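ZYG-9 (Caenorhabditis elegans, PDB 2OF3) plays a major role in organizing microtubules and spindle poles during mitosis and meiosis in one-cell stage embryos. Local coordinates at residues H63-V71 with A102-L110; P165-L176 with C187-I195. All blocks are in the same frame, centred on the assembly; numbering follows the deposited sequence.

Contact 1: H63-V71 with A102-L110; sequences HLAALDSLV and AALIKVLEL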
loop_
_atom_site.group_PDB
_atom_site.type_symbol
_atom_site.label_atom_id
_atom_site.label_comp_id
_atom_site.label_asym_id
_atom_site.label_seq_id
_atom_site.Cartn_x
_atom_site.Cartn_y
_atom_site.Cartn_z
ATOM N N HIS A 63 -1.540 17.432 -14.675
ATOM C CA HIS A 63 -1.403 16.662 -13.409
ATOM C C HIS A 63 -0.230 17.135 -12.555
ATOM O O HIS A 63 -0.369 17.230 -11.349
ATOM C CB HIS A 63 -1.222 15.180 -13.651
ATOM C CG HIS A 63 -2.360 14.527 -14.375
ATOM N ND1 HIS A 63 -2.241 13.288 -14.956
ATOM C CD2 HIS A 63 -3.616 14.954 -14.654
ATOM C CE1 HIS A 63 -3.388 12.957 -15.526
ATOM N NE2 HIS A 63 -4.237 13.950 -15.362
ATOM N N LEU A 64 0.927 17.417 -13.158
ATOM C CA LEU A 64 2.094 17.913 -12.411
ATOM C C LEU A 64 1.763 19.217 -11.767
ATOM O O LEU A 64 2.243 19.495 -10.690
ATOM C CB LEU A 64 3.350 18.058 -13.303
ATOM C CG LEU A 64 3.809 16.730 -13.910
ATOM C CD1 LEU A 64 4.945 16.949 -14.929
ATOM C CD2 LEU A 64 4.239 15.729 -12.783
ATOM N N ALA A 65 0.927 20.017 -12.419
ATOM C CA ALA A 65 0.555 21.329 -11.874
ATOM C C ALA A 65 -0.359 21.153 -10.677
ATOM O O ALA A 65 -0.238 21.876 -9.664
ATOM C CB ALA A 65 -0.146 22.198 -12.946
ATOM N N ALA A 66 -1.300 20.212 -10.785
ATOM C CA ALA A 66 -2.170 19.898 -9.661
ATOM C C ALA A 66 -1.317 19.358 -8.499
ATOM O O ALA A 66 -1.471 19.792 -7.357
ATOM C CB ALA A 66 -3.210 18.900 -10.087
ATOM N N LEU A 67 -0.411 18.424 -8.775
ATOM C CA LEU A 67 0.463 17.868 -7.747
ATOM C C LEU A 67 1.314 18.908 -6.963
ATOM O O LEU A 67 1.481 18.805 -5.729
ATOM C CB LEU A 67 1.350 16.775 -8.352
ATOM C CG LEU A 67 0.632 15.416 -8.565
ATOM C CD1 LEU A 67 1.204 14.602 -9.719
ATOM C CD2 LEU A 67 0.544 14.586 -7.250
ATOM N N ASP A 68 1.849 19.892 -7.688
ATOM C CA ASP A 68 2.583 20.981 -7.094
ATOM C C ASP A 68 1.706 21.824 -6.142
ATOM O O ASP A 68 2.092 22.130 -5.012
ATOM C CB ASP A 68 3.165 21.845 -8.233
ATOM C CG ASP A 68 3.910 23.071 -7.714
ATOM O OD1 ASP A 68 5.132 22.939 -7.378
ATOM O OD2 ASP A 68 3.267 24.168 -7.617
ATOM N N SER A 69 0.511 22.196 -6.586
ATOM C CA SER A 69 -0.412 22.901 -5.731
ATOM C C SER A 69 -0.747 22.070 -4.497
ATOM O O SER A 69 -0.906 22.627 -3.404
ATOM C CB SER A 69 -1.744 23.170 -6.459
ATOM O OG SER A 69 -1.585 24.052 -7.540
ATOM N N LEU A 70 -0.934 20.763 -4.685
ATOM C CA LEU A 70 -1.411 19.903 -3.579
ATOM C C LEU A 70 -0.278 19.711 -2.572
ATOM O O LEU A 70 -0.491 19.793 -1.337
ATOM C CB LEU A 70 -1.961 18.549 -4.120
ATOM C CG LEU A 70 -3.323 18.518 -4.836
ATOM C CD1 LEU A 70 -3.600 17.202 -5.481
ATOM C CD2 LEU A 70 -4.462 18.830 -3.853
ATOM N N VAL A 71 0.930 19.454 -3.085
ATOM C CA VAL A 71 2.111 19.283 -2.195
ATOM C C VAL A 71 2.369 20.553 -1.357
ATOM O O VAL A 71 2.636 20.455 -0.162
ATOM C CB VAL A 71 3.357 18.726 -2.948
ATOM C CG1 VAL A 71 4.649 19.046 -2.240
ATOM C CG2 VAL A 71 3.225 17.205 -3.159
ATOM N N ALA A 102 7.987 10.656 -14.434
ATOM C CA ALA A 102 8.032 11.997 -13.829
ATOM C C ALA A 102 6.808 12.279 -12.950
ATOM O O ALA A 102 6.932 12.773 -11.804
ATOM C CB ALA A 102 8.194 13.095 -14.918
ATOM N N ALA A 103 5.635 11.985 -13.496
ATOM C CA ALA A 103 4.408 12.082 -12.731
ATOM C C ALA A 103 4.466 11.140 -11.533
ATOM O O ALA A 103 4.161 11.553 -10.426
ATOM C CB ALA A 103 3.253 11.774 -13.580
ATOM N N LEU A 104 4.944 9.906 -11.717
ATOM C CA LEU A 104 4.973 8.943 -10.588
ATOM C C LEU A 104 5.770 9.430 -9.395
ATOM O O LEU A 104 5.298 9.320 -8.278
ATOM C CB LEU A 104 5.427 7.536 -11.004
ATOM C CG LEU A 104 5.306 6.484 -9.879
ATOM C CD1 LEU A 104 3.837 6.206 -9.420
ATOM C CD2 LEU A 104 5.965 5.186 -10.276
ATOM N N ILE A 105 6.983 9.955 -9.612
ATOM C CA ILE A 105 7.758 10.558 -8.530
ATOM C C ILE A 105 6.945 11.560 -7.711
ATOM O O ILE A 105 7.007 11.542 -6.466
ATOM C CB ILE A 105 9.053 11.284 -9.070
ATOM C CG1 ILE A 105 10.085 10.261 -9.513
ATOM C CG2 ILE A 105 9.676 12.100 -7.970
ATOM C CD1 ILE A 105 11.018 10.761 -10.736
ATOM N N LYS A 106 6.219 12.453 -8.379
ATOM C CA LYS A 106 5.467 13.486 -7.661
ATOM C C LYS A 106 4.199 12.939 -7.008
ATOM O O LYS A 106 3.742 13.484 -6.008
ATOM C CB LYS A 106 5.002 14.621 -8.591
ATOM C CG LYS A 106 6.129 15.503 -9.199
ATOM C CD LYS A 106 6.896 16.218 -8.099
ATOM C CE LYS A 106 8.253 16.722 -8.614
ATOM N NZ LYS A 106 8.613 17.872 -7.750
ATOM N N VAL A 107 3.579 11.942 -7.633
ATOM C CA VAL A 107 2.431 11.259 -6.999
ATOM C C VAL A 107 2.883 10.644 -5.692
ATOM O O VAL A 107 2.240 10.823 -4.675
ATOM C CB VAL A 107 1.815 10.188 -7.908
ATOM C CG1 VAL A 107 0.846 9.312 -7.108
ATOM C CG2 VAL A 107 1.120 10.842 -9.138
ATOM N N LEU A 108 4.039 9.967 -5.689
ATOM C CA LEU A 108 4.482 9.294 -4.469
ATOM C C LEU A 108 4.856 10.268 -3.391
ATOM O O LEU A 108 4.683 9.988 -2.214
ATOM C CB LEU A 108 5.621 8.304 -4.762
ATOM C CG LEU A 108 5.144 7.187 -5.704
ATOM C CD1 LEU A 108 6.401 6.432 -6.059
ATOM C CD2 LEU A 108 4.156 6.232 -4.994
ATOM N N GLU A 109 5.350 11.442 -3.789
ATOM C CA GLU A 109 5.650 12.504 -2.835
ATOM C C GLU A 109 4.384 12.994 -2.200
ATOM O O GLU A 109 4.352 13.203 -0.978
ATOM C CB GLU A 109 6.340 13.635 -3.573
ATOM C CG GLU A 109 6.563 14.863 -2.816
ATOM C CD GLU A 109 7.193 15.949 -3.715
ATOM O OE1 GLU A 109 7.698 15.632 -4.824
ATOM O OE2 GLU A 109 7.192 17.113 -3.288
ATOM N N LEU A 110 3.329 13.168 -2.999
ATOM C CA LEU A 110 2.011 13.499 -2.404
ATOM C C LEU A 110 1.498 12.401 -1.462
ATOM O O LEU A 110 1.013 12.716 -0.370
ATOM C CB LEU A 110 0.935 13.856 -3.454
ATOM C CG LEU A 110 -0.420 14.295 -2.887
ATOM C CD1 LEU A 110 -0.282 15.531 -1.939
ATOM C CD2 LEU A 110 -1.393 14.602 -4.016
#
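Segments 63-71 and 102-110, parts of helices 60-76 and 101-120, run side by side in nearly the same direction, their axes 9.9 Å apart at closest approach and inclined by 23°, with Leu64, Leu67 and Val71 facing Ala103, Lys106 and Leu110 in turn. Leu67 is the knob: its side chain enters a hole framed by Ala103, Lys106, Val107 and Leu110. One branch, CD1, lies 3.8 Å from Val107 CG2, while the other, CD2, meets Leu110 CD2 at the same distance and also rests on the backbone carbonyl of Lys106. With an alanine in place of Leu67 both branches are gone, which is likely to open a gap beside Val107 CG2 and Leu110 CD2. Leu110, its CG anti to the backbone N (chi1 -176°), extends toward the other helix, where CD2 also reaches Leu70 CD1 at 3.7 Å. Near the other end, Leu64 lays CD2 over the backbone of Ala103, 3.7 Å from its CA. At the margin Val71 CG1 comes within 3.4 Å of Glu109 OE2, and a long salt bridge within 102-110 joins that glutamate to Lys106. With no hydrogen bond across it, this parallel knob-into-hole packing inside the all-helical TOG domain relies on interdigitated aliphatic branches, the charged ends of Lys106 and Glu109 lying at the margin.

Contact 2: P165-L176 with C187-I195; sequences PLKMTPMLLDAL and CLLVIEYYI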
loop_
_atom_site.group_PDB
_atom_site.type_symbol
_atom_site.label_atom_id
_atom_site.label_comp_id
_atom_site.label_asym_id
_atom_site.label_seq_id
_atom_site.Cartn_x
_atom_site.Cartn_y
_atom_site.Cartn_z
ATOM N N PRO A 165 0.422 -4.186 11.480
ATOM C CA PRO A 165 0.673 -5.443 10.794
ATOM C C PRO A 165 -0.488 -6.380 10.600
ATOM O O PRO A 165 -0.610 -7.007 9.532
ATOM C CB PRO A 165 1.736 -6.082 11.663
ATOM C CG PRO A 165 2.552 -4.917 12.014
ATOM C CD PRO A 165 1.462 -3.944 12.491
ATOM N N LEU A 166 -1.360 -6.489 11.595
ATOM C CA LEU A 166 -2.478 -7.402 11.452
ATOM C C LEU A 166 -3.409 -7.029 10.330
ATOM O O LEU A 166 -3.907 -7.896 9.643
ATOM C CB LEU A 166 -3.237 -7.574 12.793
ATOM C CG LEU A 166 -4.513 -8.447 12.761
ATOM C CD1 LEU A 166 -4.215 -9.926 12.390
ATOM C CD2 LEU A 166 -5.242 -8.372 14.106
ATOM N N LYS A 167 -3.693 -5.750 10.143
ATOM C CA LYS A 167 -4.580 -5.360 9.043
ATOM C C LYS A 167 -3.847 -5.175 7.711
ATOM O O LYS A 167 -4.484 -5.239 6.682
ATOM C CB LYS A 167 -5.334 -4.050 9.351
ATOM C CG LYS A 167 -6.359 -4.101 10.487
ATOM C CD LYS A 167 -7.613 -4.894 10.112
ATOM C CE LYS A 167 -8.741 -4.800 11.218
ATOM N NZ LYS A 167 -8.835 -3.389 11.821
ATOM N N MET A 168 -2.530 -4.923 7.717
ATOM C CA MET A 168 -1.744 -4.826 6.481
ATOM C C MET A 168 -1.462 -6.175 5.824
ATOM O O MET A 168 -1.470 -6.294 4.600
ATOM C CB MET A 168 -0.413 -4.109 6.767
ATOM C CG MET A 168 -0.499 -2.526 6.950
ATOM S SD MET A 168 -1.018 -1.520 5.533
ATOM C CE MET A 168 0.493 -1.569 4.619
ATOM N N THR A 169 -1.221 -7.200 6.636
ATOM C CA THR A 169 -0.680 -8.483 6.145
ATOM C C THR A 169 -1.573 -9.182 5.156
ATOM O O THR A 169 -1.056 -9.692 4.164
ATOM C CB THR A 169 -0.261 -9.388 7.307
ATOM O OG1 THR A 169 0.754 -8.704 8.035
ATOM C CG2 THR A 169 0.289 -10.780 6.837
ATOM N N PRO A 170 -2.913 -9.212 5.380
ATOM C CA PRO A 170 -3.801 -9.836 4.365
ATOM C C PRO A 170 -3.641 -9.242 2.935
ATOM O O PRO A 170 -3.723 -9.982 1.919
ATOM C CB PRO A 170 -5.224 -9.535 4.920
ATOM C CG PRO A 170 -5.047 -9.348 6.391
ATOM C CD PRO A 170 -3.669 -8.742 6.574
ATOM N N MET A 171 -3.406 -7.926 2.834
ATOM C CA MET A 171 -3.220 -7.265 1.531
ATOM C C MET A 171 -1.835 -7.622 0.988
ATOM O O MET A 171 -1.683 -7.819 -0.214
ATOM C CB MET A 171 -3.352 -5.740 1.702
ATOM C CG MET A 171 -4.874 -5.263 1.890
ATOM S SD MET A 171 -5.180 -3.524 2.171
ATOM C CE MET A 171 -4.276 -3.255 3.610
ATOM N N LEU A 172 -0.828 -7.681 1.870
ATOM C CA LEU A 172 0.523 -8.102 1.471
ATOM C C LEU A 172 0.517 -9.562 1.016
ATOM O O LEU A 172 1.150 -9.871 -0.004
ATOM C CB LEU A 172 1.525 -7.891 2.593
ATOM C CG LEU A 172 1.839 -6.429 2.862
ATOM C CD1 LEU A 172 2.412 -6.384 4.249
ATOM C CD2 LEU A 172 2.845 -5.876 1.796
ATOM N N LEU A 173 -0.234 -10.439 1.711
ATOM C CA LEU A 173 -0.421 -11.849 1.262
ATOM C C LEU A 173 -1.105 -11.920 -0.057
ATOM O O LEU A 173 -0.686 -12.691 -0.964
ATOM C CB LEU A 173 -1.113 -12.749 2.338
ATOM C CG LEU A 173 -0.350 -12.953 3.659
ATOM C CD1 LEU A 173 -1.255 -13.610 4.714
ATOM C CD2 LEU A 173 0.997 -13.805 3.486
ATOM N N ASP A 174 -2.143 -11.116 -0.234
ATOM C CA ASP A 174 -2.878 -11.114 -1.494
ATOM C C ASP A 174 -1.993 -10.698 -2.673
ATOM O O ASP A 174 -2.112 -11.214 -3.801
ATOM C CB ASP A 174 -4.076 -10.164 -1.404
ATOM C CG ASP A 174 -5.214 -10.593 -2.346
ATOM O OD1 ASP A 174 -5.646 -11.795 -2.271
ATOM O OD2 ASP A 174 -5.665 -9.752 -3.183
ATOM N N ALA A 175 -1.131 -9.723 -2.408
ATOM C CA ALA A 175 -0.117 -9.261 -3.387
ATOM C C ALA A 175 0.785 -10.352 -3.910
ATOM O O ALA A 175 1.341 -10.194 -4.941
ATOM C CB ALA A 175 0.723 -8.155 -2.774
ATOM N N LEU A 176 0.953 -11.454 -3.185
ATOM C CA LEU A 176 1.771 -12.574 -3.632
ATOM C C LEU A 176 1.207 -13.291 -4.835
ATOM O O LEU A 176 1.918 -14.054 -5.490
ATOM C CB LEU A 176 1.987 -13.590 -2.494
ATOM C CG LEU A 176 2.624 -13.028 -1.237
ATOM C CD1 LEU A 176 2.828 -14.142 -0.213
ATOM C CD2 LEU A 176 3.934 -12.248 -1.549
ATOM N N CYS A 187 6.767 -7.448 -1.213
ATOM C CA CYS A 187 5.721 -7.777 -0.250
ATOM C C CYS A 187 6.139 -8.773 0.831
ATOM O O CYS A 187 5.863 -8.515 2.004
ATOM C CB CYS A 187 4.429 -8.182 -0.992
ATOM S SG CYS A 187 3.757 -6.686 -1.806
ATOM N N LEU A 188 6.871 -9.830 0.457
ATOM C CA LEU A 188 7.500 -10.740 1.433
ATOM C C LEU A 188 8.437 -10.045 2.373
ATOM O O LEU A 188 8.483 -10.352 3.570
ATOM C CB LEU A 188 8.262 -11.898 0.729
ATOM C CG LEU A 188 7.330 -12.921 0.059
ATOM C CD1 LEU A 188 8.128 -13.860 -0.889
ATOM C CD2 LEU A 188 6.392 -13.681 1.100
ATOM N N LEU A 189 9.236 -9.122 1.855
ATOM C CA LEU A 189 10.190 -8.342 2.687
ATOM C C LEU A 189 9.473 -7.514 3.750
ATOM O O LEU A 189 9.972 -7.373 4.852
ATOM C CB LEU A 189 11.075 -7.405 1.819
ATOM C CG LEU A 189 12.057 -8.160 0.905
ATOM C CD1 LEU A 189 12.763 -7.157 0.048
ATOM C CD2 LEU A 189 13.084 -9.050 1.675
ATOM N N VAL A 190 8.335 -6.930 3.416
ATOM C CA VAL A 190 7.530 -6.228 4.437
ATOM C C VAL A 190 7.022 -7.219 5.542
ATOM O O VAL A 190 7.181 -6.958 6.751
ATOM C CB VAL A 190 6.332 -5.444 3.808
ATOM C CG1 VAL A 190 5.551 -4.698 4.937
ATOM C CG2 VAL A 190 6.850 -4.404 2.776
ATOM N N ILE A 191 6.458 -8.355 5.133
ATOM C CA ILE A 191 6.094 -9.400 6.088
ATOM C C ILE A 191 7.283 -9.805 6.923
ATOM O O ILE A 191 7.163 -9.917 8.136
ATOM C CB ILE A 191 5.466 -10.589 5.380
ATOM C CG1 ILE A 191 4.113 -10.178 4.727
ATOM C CG2 ILE A 191 5.334 -11.809 6.367
ATOM C CD1 ILE A 191 3.518 -11.185 3.664
ATOM N N GLU A 192 8.457 -10.004 6.320
ATOM C CA GLU A 192 9.610 -10.362 7.104
ATOM C C GLU A 192 9.900 -9.288 8.176
ATOM O O GLU A 192 10.201 -9.590 9.330
ATOM C CB GLU A 192 10.829 -10.578 6.196
ATOM C CG GLU A 192 12.041 -10.962 7.006
ATOM C CD GLU A 192 13.351 -10.852 6.270
ATOM O OE1 GLU A 192 13.352 -10.705 5.020
ATOM O OE2 GLU A 192 14.390 -10.939 6.972
ATOM N N TYR A 193 9.800 -8.023 7.813
ATOM C CA TYR A 193 10.060 -6.953 8.741
ATOM C C TYR A 193 9.043 -6.896 9.905
ATOM O O TYR A 193 9.408 -6.613 11.049
ATOM C CB TYR A 193 10.084 -5.694 7.910
ATOM C CG TYR A 193 9.948 -4.373 8.599
ATOM C CD1 TYR A 193 11.002 -3.814 9.341
ATOM C CD2 TYR A 193 8.781 -3.645 8.437
ATOM C CE1 TYR A 193 10.852 -2.531 9.953
ATOM C CE2 TYR A 193 8.621 -2.408 9.008
ATOM C CZ TYR A 193 9.651 -1.841 9.763
ATOM O OH TYR A 193 9.406 -0.559 10.287
ATOM N N TYR A 194 7.769 -7.157 9.620
ATOM C CA TYR A 194 6.746 -7.251 10.670
ATOM C C TYR A 194 7.107 -8.327 11.707
ATOM O O TYR A 194 6.954 -8.149 12.936
ATOM C CB TYR A 194 5.402 -7.597 10.040
ATOM C CG TYR A 194 4.750 -6.511 9.190
ATOM C CD1 TYR A 194 5.191 -5.184 9.206
ATOM C CD2 TYR A 194 3.597 -6.812 8.429
ATOM C CE1 TYR A 194 4.528 -4.189 8.424
ATOM C CE2 TYR A 194 2.950 -5.853 7.658
ATOM C CZ TYR A 194 3.411 -4.543 7.662
ATOM O OH TYR A 194 2.719 -3.609 6.885
ATOM N N ILE A 195 7.564 -9.467 11.215
ATOM C CA ILE A 195 7.798 -10.634 12.076
ATOM C C ILE A 195 9.069 -10.440 12.874
ATOM O O ILE A 195 9.089 -10.695 14.084
ATOM C CB ILE A 195 7.909 -11.925 11.301
ATOM C CG1 ILE A 195 6.581 -12.260 10.682
ATOM C CG2 ILE A 195 8.232 -13.025 12.258
ATOM C CD1 ILE A 195 6.729 -13.195 9.561
#
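An antiparallel helix pair inside the TOG domain, whose family is built of HEAT-like helical repeats, is seen where helix 165-174 packs on segment 187-195 of helix 181-198; the short axes come within 9.3 Å at 151°. Two knobs, one from each side, lock the pair. Tyr194 fits among Pro165, Met168, Thr169 and Leu172, and Leu172 fits among Cys187, Val190, Ile191 and Tyr194. The tyrosine ring is gripped in several ways. Pro165 lies over one face in a CH-pi contact, its CG 3.9 Å from the ring centroid and 14° off the normal, while the carbonyl oxygen of Val190 lies above the opposite face. Thr169 OG1 stands at the ring edge, 3.4 Å from Tyr194 CD2. That hydroxyl is turned back on its own helix, where it donates to Pro165 O over 2.6 Å; Thr169 N reaches the same oxygen from the other face of the carbonyl plane. The phenol oxygen passes close to Met168 CB and is hydrogen-bonded to Ser160 of helix 146-163.

Leu172 divides its branches: CD1 meets Tyr194 CE2 at 3.5 Å and also Val190 CG1, whereas CD2 turns to Cys187. With SG anti to the carbonyl carbon (chi1 -69°), Cys187 brings its sulfur to within 3.5 Å of Ala175 CB. Beside Leu172, Ile191 CD1 touches Leu173 CD2 at 3.6 Å, the two side chains crossing at about a right angle; at the end of the segment Leu176 CD2 packs on Leu188 CG. No hydrogen bond spans the two segments, so apolar packing joins them, while the two hydroxyls in this buried seam are satisfied by their own helix or by a third: that of Thr169 by Pro165, that of Tyr194 by Ser160.

Overall arrangement
From the N terminus, contact 1 comes first, bringing helix 101-120 back beside helix 60-76 and closing a largely helical loop of 30 residues that includes helix 85-95. The chain then passes through helices 127-139 and 146-163 before contact 2 closes a much shorter connection, the 10 residues between segments 165-176 and 187-195, six of them helical. Neither loop nests in or crosses the other. The centres of contact 1 and contact 2 lie about 27 Å apart. Between the nearest atoms of contact 1 and contact 2 the distance is about 13 Å. Helix 146-163 bridges them, touching helix 101-120 through Leu108 and helix 181-198 through Val190, an example of helix packing in series.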